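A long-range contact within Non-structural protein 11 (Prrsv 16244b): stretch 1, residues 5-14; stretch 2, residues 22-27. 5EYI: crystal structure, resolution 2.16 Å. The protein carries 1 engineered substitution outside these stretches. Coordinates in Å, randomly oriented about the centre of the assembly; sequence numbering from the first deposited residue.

Stretch 1 (5-14) SSPLPKVAHN
Stretch 2 22-27: DLTQFA

A single side-chain amide holds the polar half of this contact: Gln25 NE2 spends both its protons on stretch 1, donating to Ser6 OG (3.0 Å, N-H...acceptor angle 163°) and to the backbone carbonyl Pro7 O (2.9 Å, 160°). The amide reaches them with chi1 at 76° (p), chi2 at -92°, between wells, and chi3 at 37°. A water lies 2.8 Å from Gln25 OE1 and 3.3 Å from Ser6 OG, in hydrogen-bonding position to both, though it has more acceptors in reach than protons to give.

Stretch 1 runs extended through Ser6 (phi/psi -143/159) and Pro7 (-69/154), passes Leu8 (-60/146) at the N-cap position, and enters a helix at Pro9 (-51/-44). Val11 N bonds to Leu8 O (3.1 Å) and His13 N to Pro9 O (3.0 Å). Stretch 2 makes a type I turn from Leu23 to Phe26, with Thr24 at -70/-26 and Gln25 at -75/-8, closed by Phe26 N to Leu23 O (3.3 Å). In register, the CA atoms of Ser6 and Leu23 lie 8.1 Å apart, those of Pro9 and Gln25 6.5 Å.

Phe26 (chi1 -65°, m; chi2 -74°) supplies the apolar half. Its CA-to-CB bond points sideways, but the ring comes nearer to stretch 1, where Ala12 CB, directed toward stretch 2, lies 3.4 Å from Phe26 CZ. Pro9 CA approaches Phe26 CE1 at 3.5 Å, and Pro7 CG sits 4.3 Å from Phe26 CZ. His13 (chi1 -63°, m; chi2 -17°) brings CE1 to the edge of the phenyl ring, 3.8 Å from Phe26 CD1; the ring planes meet obliquely at 76°, centroids 5.8 Å apart. A second water links His13 NE2 (3.2 Å) to Gln25 O (3.0 Å), donating to the carbonyl. Leu23 (chi1 -68°, m; chi2 170°, t) packs CD2 3.8 Å from Ser6 OG.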

# COMPACT_ATOMS: atom_id res chain seq x y z
N SER A 5 -25.65 6.26 23.65
CA SER A 5 -24.76 5.39 22.94
C SER A 5 -23.33 5.70 23.38
O SER A 5 -23.02 6.81 23.81
CB SER A 5 -24.96 5.59 21.45
OG SER A 5 -25.30 6.93 21.20
N SER A 6 -22.48 4.69 23.29
CA SER A 6 -21.10 4.79 23.73
C SER A 6 -20.22 3.99 22.78
O SER A 6 -20.73 3.12 22.07
CB SER A 6 -20.95 4.27 25.17
OG SER A 6 -21.70 3.09 25.37
N PRO A 7 -18.91 4.30 22.75
CA PRO A 7 -18.03 3.62 21.82
C PRO A 7 -17.82 2.16 22.14
O PRO A 7 -17.94 1.74 23.31
CB PRO A 7 -16.70 4.38 21.95
CG PRO A 7 -16.76 5.01 23.29
CD PRO A 7 -18.20 5.37 23.48
N LEU A 8 -17.51 1.41 21.10
CA LEU A 8 -16.95 0.07 21.26
C LEU A 8 -15.63 0.22 22.03
O LEU A 8 -14.95 1.24 21.87
CB LEU A 8 -16.70 -0.59 19.90
CG LEU A 8 -17.95 -0.81 19.02
CD1 LEU A 8 -17.55 -1.22 17.62
CD2 LEU A 8 -18.86 -1.86 19.63
N PRO A 9 -15.26 -0.77 22.88
CA PRO A 9 -14.08 -0.55 23.73
C PRO A 9 -12.81 -0.09 23.00
O PRO A 9 -12.14 0.84 23.45
CB PRO A 9 -13.88 -1.90 24.41
CG PRO A 9 -15.26 -2.46 24.50
CD PRO A 9 -16.01 -1.98 23.28
N LYS A 10 -12.53 -0.72 21.86
CA LYS A 10 -11.34 -0.41 21.07
C LYS A 10 -11.17 1.05 20.65
O LYS A 10 -10.04 1.53 20.58
CB LYS A 10 -11.27 -1.30 19.83
CG LYS A 10 -12.42 -1.13 18.84
CD LYS A 10 -12.50 -2.32 17.91
CE LYS A 10 -13.74 -2.23 17.04
NZ LYS A 10 -13.86 -3.43 16.18
N VAL A 11 -12.27 1.76 20.39
CA VAL A 11 -12.22 3.17 20.00
C VAL A 11 -11.62 4.00 21.14
O VAL A 11 -10.69 4.80 20.91
CB VAL A 11 -13.63 3.73 19.64
CG1 VAL A 11 -13.67 5.24 19.66
CG2 VAL A 11 -14.06 3.23 18.27
N ALA A 12 -12.16 3.82 22.34
CA ALA A 12 -11.65 4.51 23.53
C ALA A 12 -10.21 4.09 23.84
O ALA A 12 -9.38 4.95 24.12
CB ALA A 12 -12.54 4.26 24.74
N HIS A 13 -9.92 2.79 23.76
CA HIS A 13 -8.56 2.29 24.03
C HIS A 13 -7.54 2.97 23.11
O HIS A 13 -6.50 3.44 23.57
CB HIS A 13 -8.45 0.77 23.84
CG HIS A 13 -9.29 -0.04 24.76
ND1 HIS A 13 -9.83 0.46 25.93
CD2 HIS A 13 -9.66 -1.34 24.71
CE1 HIS A 13 -10.53 -0.49 26.53
NE2 HIS A 13 -10.42 -1.60 25.82
N ASN A 14 -7.87 3.07 21.83
CA ASN A 14 -6.99 3.72 20.85
C ASN A 14 -6.70 5.19 21.17
O ASN A 14 -5.69 5.72 20.72
CB ASN A 14 -7.55 3.58 19.43
CG ASN A 14 -7.60 2.12 18.96
OD1 ASN A 14 -6.90 1.27 19.48
ND2 ASN A 14 -8.45 1.84 17.99
N ASP A 22 -18.79 4.78 34.87
CA ASP A 22 -20.21 4.51 34.55
C ASP A 22 -20.52 3.48 33.45
O ASP A 22 -21.57 2.87 33.49
CB ASP A 22 -20.94 5.83 34.22
CG ASP A 22 -20.29 6.62 33.08
OD1 ASP A 22 -19.06 6.83 33.12
OD2 ASP A 22 -21.01 7.06 32.15
N LEU A 23 -19.61 3.29 32.49
CA LEU A 23 -19.85 2.44 31.33
C LEU A 23 -19.36 1.01 31.56
O LEU A 23 -18.19 0.79 31.85
CB LEU A 23 -19.12 3.01 30.12
CG LEU A 23 -19.67 4.33 29.59
CD1 LEU A 23 -18.73 4.92 28.55
CD2 LEU A 23 -21.07 4.13 29.01
N THR A 24 -20.27 0.05 31.40
CA THR A 24 -19.98 -1.34 31.78
C THR A 24 -18.97 -2.03 30.88
O THR A 24 -18.30 -2.95 31.34
CB THR A 24 -21.26 -2.20 31.84
OG1 THR A 24 -21.95 -2.13 30.59
CG2 THR A 24 -22.15 -1.72 32.97
N GLN A 25 -18.85 -1.59 29.63
CA GLN A 25 -17.92 -2.23 28.69
C GLN A 25 -16.45 -1.86 28.95
O GLN A 25 -15.55 -2.42 28.33
CB GLN A 25 -18.31 -1.97 27.23
CG GLN A 25 -18.01 -0.58 26.65
CD GLN A 25 -19.18 0.38 26.80
OE1 GLN A 25 -19.89 0.36 27.80
NE2 GLN A 25 -19.36 1.25 25.80
N PHE A 26 -16.22 -0.91 29.84
CA PHE A 26 -14.86 -0.56 30.24
C PHE A 26 -14.56 -1.02 31.65
O PHE A 26 -15.46 -1.41 32.39
CB PHE A 26 -14.69 0.94 30.09
CG PHE A 26 -14.78 1.41 28.68
CD1 PHE A 26 -13.74 1.16 27.79
CD2 PHE A 26 -15.92 2.08 28.22
CE1 PHE A 26 -13.83 1.59 26.48
CE2 PHE A 26 -16.01 2.50 26.90
CZ PHE A 26 -14.96 2.25 26.03
N ALA A 27 -13.29 -0.99 32.02
CA ALA A 27 -12.83 -1.38 33.36
C ALA A 27 -13.42 -0.43 34.39
O ALA A 27 -13.22 0.78 34.28
CB ALA A 27 -11.31 -1.35 33.42
O HOH W 1 -22.59 0.89 27.65
O HOH W 2 -12.70 -2.88 27.62